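Local atomic coordinates of O-ureido-L-serine synthase (Streptomyces lavendulae, PDB entry 3X44), a protein that catalyses the pyridoxal-phosphate-dependent addition of hydroxyurea to O-acetyl-L-serine, giving O-ureido-L-serine for the biosynthesis of the antibiotic D-cycloserine. Residues S49-L52 against D53-K57; A162-G166 against K167-H171; D243-T246 against A247-S251. The protein carries 1 engineered substitution. One frame throughout, in Å; residues are numbered along the deposited sequence.

Contact 1 (S49-L52 against D53-K57)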
# COMPACT_ATOMS: atom_id res chain seq x y z
N SER A 49 -3.18 12.95 16.51
CA SER A 49 -4.35 13.78 16.31
C SER A 49 -4.43 14.97 17.24
O SER A 49 -4.64 16.09 16.79
CB SER A 49 -5.62 12.95 16.45
OG SER A 49 -6.74 13.73 16.08
N VAL A 50 -4.28 14.73 18.54
CA VAL A 50 -4.35 15.79 19.53
C VAL A 50 -3.26 16.83 19.31
O VAL A 50 -3.51 18.04 19.41
CB VAL A 50 -4.24 15.22 20.96
CG1 VAL A 50 -4.19 16.35 21.97
CG2 VAL A 50 -5.44 14.30 21.25
N VAL A 51 -2.06 16.37 19.01
CA VAL A 51 -0.92 17.25 18.77
C VAL A 51 -1.11 18.09 17.51
O VAL A 51 -0.91 19.31 17.53
CB VAL A 51 0.39 16.43 18.66
CG1 VAL A 51 1.49 17.26 18.04
CG2 VAL A 51 0.80 15.95 20.03
N LEU A 52 -1.51 17.45 16.42
CA LEU A 52 -1.74 18.16 15.16
C LEU A 52 -2.86 19.20 15.33
O LEU A 52 -2.75 20.33 14.86
CB LEU A 52 -2.14 17.18 14.05
CG LEU A 52 -1.06 16.20 13.55
CD1 LEU A 52 -1.65 15.37 12.43
CD2 LEU A 52 0.17 16.95 13.08
N ASP A 53 -3.93 18.80 16.01
CA ASP A 53 -5.06 19.68 16.26
C ASP A 53 -4.63 20.89 17.08
O ASP A 53 -4.99 22.03 16.78
CB ASP A 53 -6.15 18.91 17.02
CG ASP A 53 -7.28 19.80 17.49
OD1 ASP A 53 -8.14 20.16 16.66
OD2 ASP A 53 -7.32 20.14 18.69
N ALA A 54 -3.84 20.62 18.12
CA ALA A 54 -3.34 21.67 19.00
C ALA A 54 -2.46 22.64 18.23
O ALA A 54 -2.52 23.85 18.45
CB ALA A 54 -2.56 21.06 20.16
N GLU A 55 -1.65 22.10 17.32
CA GLU A 55 -0.76 22.93 16.51
C GLU A 55 -1.58 23.85 15.60
O GLU A 55 -1.28 25.04 15.49
CB GLU A 55 0.15 22.06 15.64
CG GLU A 55 1.08 21.14 16.41
CD GLU A 55 1.98 20.33 15.50
OE1 GLU A 55 3.07 19.92 15.94
OE2 GLU A 55 1.60 20.11 14.33
N ALA A 56 -2.60 23.30 14.96
CA ALA A 56 -3.42 24.09 14.05
C ALA A 56 -4.23 25.15 14.79
O ALA A 56 -4.65 26.15 14.21
CB ALA A 56 -4.36 23.19 13.27
N LYS A 57 -4.43 24.91 16.08
CA LYS A 57 -5.18 25.84 16.91
C LYS A 57 -4.24 26.82 17.60
O LYS A 57 -4.68 27.65 18.40
CB LYS A 57 -6.00 25.08 17.94
CG LYS A 57 -7.37 24.66 17.43
CD LYS A 57 -7.70 23.22 17.81
CE LYS A 57 -9.03 22.79 17.20
NZ LYS A 57 -9.88 22.03 18.15
O HOH W 1 -5.86 18.95 20.46

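Contact 2 (A162-G166 against K167-H171)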
# COMPACT_ATOMS: atom_id res chain seq x y z
N ALA A 162 -13.17 0.14 4.27
CA ALA A 162 -12.54 -0.13 2.98
C ALA A 162 -12.24 -1.62 2.84
O ALA A 162 -12.49 -2.22 1.80
CB ALA A 162 -11.24 0.67 2.84
N ASP A 163 -11.71 -2.22 3.90
CA ASP A 163 -11.37 -3.63 3.89
C ASP A 163 -12.59 -4.54 3.76
O ASP A 163 -12.52 -5.59 3.13
CB ASP A 163 -10.61 -4.01 5.17
CG ASP A 163 -9.13 -3.72 5.07
OD1 ASP A 163 -8.64 -3.39 3.97
OD2 ASP A 163 -8.44 -3.83 6.10
N PHE A 164 -13.71 -4.12 4.34
CA PHE A 164 -14.92 -4.92 4.29
C PHE A 164 -15.93 -4.49 3.24
O PHE A 164 -17.03 -5.05 3.16
CB PHE A 164 -15.59 -4.95 5.67
CG PHE A 164 -14.99 -5.97 6.60
CD1 PHE A 164 -14.09 -5.59 7.58
CD2 PHE A 164 -15.29 -7.32 6.46
CE1 PHE A 164 -13.50 -6.53 8.42
CE2 PHE A 164 -14.71 -8.28 7.29
CZ PHE A 164 -13.81 -7.88 8.27
N ALA A 165 -15.57 -3.51 2.42
CA ALA A 165 -16.48 -3.03 1.37
C ALA A 165 -16.82 -4.18 0.44
O ALA A 165 -15.94 -4.87 -0.07
CB ALA A 165 -15.84 -1.89 0.59
N GLY A 166 -18.12 -4.39 0.22
CA GLY A 166 -18.57 -5.46 -0.65
C GLY A 166 -18.49 -6.82 0.02
O GLY A 166 -18.73 -7.84 -0.63
N LYS A 167 -18.16 -6.83 1.31
CA LYS A 167 -18.04 -8.08 2.06
C LYS A 167 -18.92 -8.13 3.30
O LYS A 167 -19.38 -7.11 3.80
CB LYS A 167 -16.58 -8.29 2.48
CG LYS A 167 -15.66 -8.65 1.32
CD LYS A 167 -14.22 -8.39 1.68
CE LYS A 167 -13.37 -8.21 0.43
NZ LYS A 167 -13.57 -9.33 -0.54
N ARG A 168 -19.15 -9.34 3.80
CA ARG A 168 -19.99 -9.53 4.98
C ARG A 168 -19.29 -9.19 6.29
O ARG A 168 -18.16 -9.62 6.55
CB ARG A 168 -20.48 -10.97 5.04
CG ARG A 168 -21.19 -11.33 6.34
CD ARG A 168 -22.13 -12.51 6.17
NE ARG A 168 -22.87 -12.80 7.39
CZ ARG A 168 -23.58 -13.90 7.59
NH1 ARG A 168 -23.65 -14.82 6.64
NH2 ARG A 168 -24.21 -14.09 8.74
N LEU A 169 -19.97 -8.39 7.12
CA LEU A 169 -19.47 -8.00 8.43
C LEU A 169 -20.70 -7.89 9.33
O LEU A 169 -21.62 -7.12 9.05
CB LEU A 169 -18.74 -6.65 8.38
CG LEU A 169 -18.20 -6.17 9.73
CD1 LEU A 169 -17.22 -7.19 10.29
CD2 LEU A 169 -17.53 -4.80 9.58
N ASP A 170 -20.71 -8.68 10.40
CA ASP A 170 -21.84 -8.71 11.34
C ASP A 170 -21.63 -8.06 12.70
O ASP A 170 -22.56 -7.48 13.25
CB ASP A 170 -22.27 -10.16 11.55
CG ASP A 170 -22.69 -10.83 10.26
OD1 ASP A 170 -23.72 -10.43 9.70
OD2 ASP A 170 -21.97 -11.74 9.81
N HIS A 171 -20.43 -8.18 13.27
CA HIS A 171 -20.16 -7.59 14.58
C HIS A 171 -18.80 -6.92 14.64
O HIS A 171 -17.82 -7.42 14.08
CB HIS A 171 -20.18 -8.65 15.68
CG HIS A 171 -21.31 -9.63 15.55
ND1 HIS A 171 -22.47 -9.51 16.29
CD2 HIS A 171 -21.44 -10.75 14.80
CE1 HIS A 171 -23.27 -10.52 15.99
NE2 HIS A 171 -22.67 -11.28 15.09

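Contact 3 (D243-T246 against A247-S251)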
# COMPACT_ATOMS: atom_id res chain seq x y z
N ASP A 243 -14.15 -11.11 31.83
CA ASP A 243 -13.27 -11.19 32.99
C ASP A 243 -11.81 -11.17 32.54
O ASP A 243 -11.46 -11.72 31.49
CB ASP A 243 -13.58 -12.44 33.80
CG ASP A 243 -13.19 -13.71 33.09
OD1 ASP A 243 -13.98 -14.17 32.24
OD2 ASP A 243 -12.09 -14.23 33.36
N GLU A 244 -10.96 -10.56 33.36
CA GLU A 244 -9.55 -10.43 33.03
C GLU A 244 -8.80 -11.73 32.78
O GLU A 244 -7.95 -11.78 31.90
CB GLU A 244 -8.84 -9.61 34.12
CG GLU A 244 -8.98 -10.16 35.53
CD GLU A 244 -8.58 -9.13 36.57
OE1 GLU A 244 -8.17 -9.53 37.68
OE2 GLU A 244 -8.67 -7.92 36.28
N VAL A 245 -9.11 -12.77 33.55
CA VAL A 245 -8.44 -14.06 33.38
C VAL A 245 -8.73 -14.64 32.00
O VAL A 245 -7.81 -15.06 31.29
CB VAL A 245 -8.87 -15.07 34.47
CG1 VAL A 245 -8.05 -16.35 34.35
CG2 VAL A 245 -8.68 -14.46 35.84
N THR A 246 -10.00 -14.67 31.62
CA THR A 246 -10.37 -15.19 30.31
C THR A 246 -9.62 -14.40 29.23
O THR A 246 -9.14 -14.97 28.25
CB THR A 246 -11.87 -15.04 30.05
OG1 THR A 246 -12.61 -15.81 31.01
CG2 THR A 246 -12.22 -15.52 28.66
N ALA A 247 -9.54 -13.09 29.41
CA ALA A 247 -8.86 -12.21 28.46
C ALA A 247 -7.39 -12.59 28.35
O ALA A 247 -6.84 -12.69 27.25
CB ALA A 247 -9.00 -10.75 28.91
N ARG A 248 -6.76 -12.77 29.51
CA ARG A 248 -5.36 -13.13 29.62
C ARG A 248 -5.10 -14.46 28.91
O ARG A 248 -4.12 -14.60 28.16
CB ARG A 248 -4.97 -13.25 31.10
CG ARG A 248 -3.49 -13.18 31.38
CD ARG A 248 -2.83 -14.55 31.25
NE ARG A 248 -3.57 -15.62 31.92
CZ ARG A 248 -3.36 -16.00 33.18
NH1 ARG A 248 -2.43 -15.40 33.91
NH2 ARG A 248 -4.08 -16.99 33.70
N ASP A 249 -5.98 -15.42 29.14
CA ASP A 249 -5.85 -16.74 28.52
C ASP A 249 -6.07 -16.67 27.01
O ASP A 249 -5.45 -17.42 26.26
CB ASP A 249 -6.88 -17.70 29.14
CG ASP A 249 -6.56 -18.06 30.57
OD1 ASP A 249 -7.42 -18.69 31.22
OD2 ASP A 249 -5.45 -17.73 31.05
N THR A 250 -6.93 -15.76 26.58
CA THR A 250 -7.20 -15.63 25.16
C THR A 250 -6.02 -14.98 24.43
O THR A 250 -5.74 -15.30 23.27
CB THR A 250 -8.50 -14.83 24.94
OG1 THR A 250 -9.56 -15.46 25.68
CG2 THR A 250 -8.88 -14.80 23.49
N SER A 251 -5.32 -14.09 25.13
CA SER A 251 -4.14 -13.44 24.55
C SER A 251 -3.07 -14.52 24.36
O SER A 251 -2.33 -14.53 23.37
CB SER A 251 -3.61 -12.35 25.49
OG SER A 251 -2.24 -12.08 25.23

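Contact 1 (S49-L52 against D53-K57)
E55 reaches back along its helix to touch V51 and L52, four and three residues earlier. Its CB lies 3.5 Å from the carbonyl oxygen of L52 and at a similar distance from that of V51. CG sits beside the backbone N, with chi1 at -62°, and is thereby laid over the V51 carbonyl oxygen. Beyond CG the chain is extended, and the carboxylate arrives between two apolar side chains: OE1 is 3.7 Å from V51 CG1, while OE2 is 3.7 Å from L52 CD2. The glutamate crosses both neighbours obliquely. Its polar end finds bonding partners on other parts of the chain: OE2 forms a salt bridge with R85, and OE1 a hydrogen bond with Y87 OH.

D53 is turned to another side of the helix. A water bridges its OD2 to the V50 carbonyl oxygen, donating to OD2 at 2.6 Å and to V50 O at 2.7 Å; that oxygen also accepts from A54 N at 2.9 Å. L52 packs on G166 of a second subunit. The i+4 to i backbone bonds, from D53 N to S49 O through A56 N to L52 O, mark the closing turns of helix 43-56, whose first residue is the cofactor-attachment position, a lysine engineered to alanine here, in this pyridoxal-phosphate enzyme of fold type II.

Contact 2 (A162-G166 against K167-H171)
The phenyl ring of F164 carries L169 over one face. L169 CD1 stands 4.0 Å from the ring centroid and only 11° off the ring normal, a CH-pi contact placed almost over the middle of the ring. The other leucine methyl, CD2, lies nearer the root of the ring, 4.1 Å from F164 CG, and L169 CB approaches F164 CD2. A chi1 of 180° swings the leucine CG away from the backbone N, chi2 then turns both methyls to the ring, and the two side chains cross at about a right angle. The carbonyl oxygen of R168 comes obliquely to the ring, 3.7 Å from F164 CD2. Y30 adds an edge-to-face (T-shaped) ring contact, and V285 also packs against F164.

The second flat group is the guanidinium of R168, which has the D170 carboxylate at its edge. R168 NE donates to D170 OD2 at 2.8 Å, using the syn lone pair of that oxygen although the acceptor is tilted from the guanidinium plane. D170 OD2 also accepts from V285 N, so a charged side chain and a strand amide share this oxygen.

Between these groups the chain reverses. K167 N donates to F164 O at 2.8 Å, from well above the carbonyl plane, and R193 donates to the same oxygen as well as to K167 O. The aliphatic part of K167 passes the helix end, CD 3.6 Å from D163 O, before its tip heads off. G166 occupies the third position of the turn with a positive phi, as a type II beta turn requires. This F164-K167 turn carries the chain from helix 147-164, which follows strand 138-139 of the four-stranded sheet, into strand 171-174 of the larger sheet, between parallel neighbours 285-290 and 197-203.

Contact 3 (D243-T246 against A247-S251)
D243 is the N-cap of helix 244-257, directly after strand 238-242, and its side chain accepts from T246. The capping bond runs from T246 N to D243 OD2 at 2.8 Å, nearly straight at 163°, though it meets the oxygen from above the carboxylate plane. T246 OG1 donates to the other oxygen, D243 OD1, at a very short 2.5 Å, so the two donors of T246 probably hold the carboxylate's rotation. The first helical backbone bond, A247 N to D243 O, follows from the same residue.

Charge pairing falls on another side of the helix. R248 bends at chi2 and chi3 to bring its guanidinium side-on to its neighbour D249, and NE and NH2 both donate to OD2, at 3.0 and 3.1 Å. This acceptor lies in the guanidinium plane. R248 NH1 bonds to the F301 carbonyl oxygen, so the group is held from a second direction.

A looser van der Waals contact sets V245 CG1 beside the charged pair, 4.1 Å from R248 NH2 and 4.0 Å from D249 OD1. A247, T246 and T250 face helix 264-278.

The T246 carbonyl oxygen takes two bonds from T250, whose OG1 lies beside its own backbone N (chi1 -54°): N and OG1 reach it from opposite faces of the carbonyl plane, the hydroxyl at 2.6 Å.

In the fold
All three contacts lie where a helix begins or ends: contact 1 closes helix 43-56, contact 2 leaves helix 147-164, and contact 3 starts helix 244-257. Within one chain none touches another, but L52 of contact 1 packs on G166 of contact 2 in a neighbouring subunit. The centres of contacts 1 and 3, on opposite sides of the chain's centre, are about 36 Å apart. The external aldimine of pyridoxal phosphate and O-ureido-L-serine lies about 11 Å from the side chains of V50 in contact 1 and A247 in contact 3. S265, a cofactor-binding residue, is about 7 Å from A247, side chain to side chain. Contact 2 is remote from the cofactor.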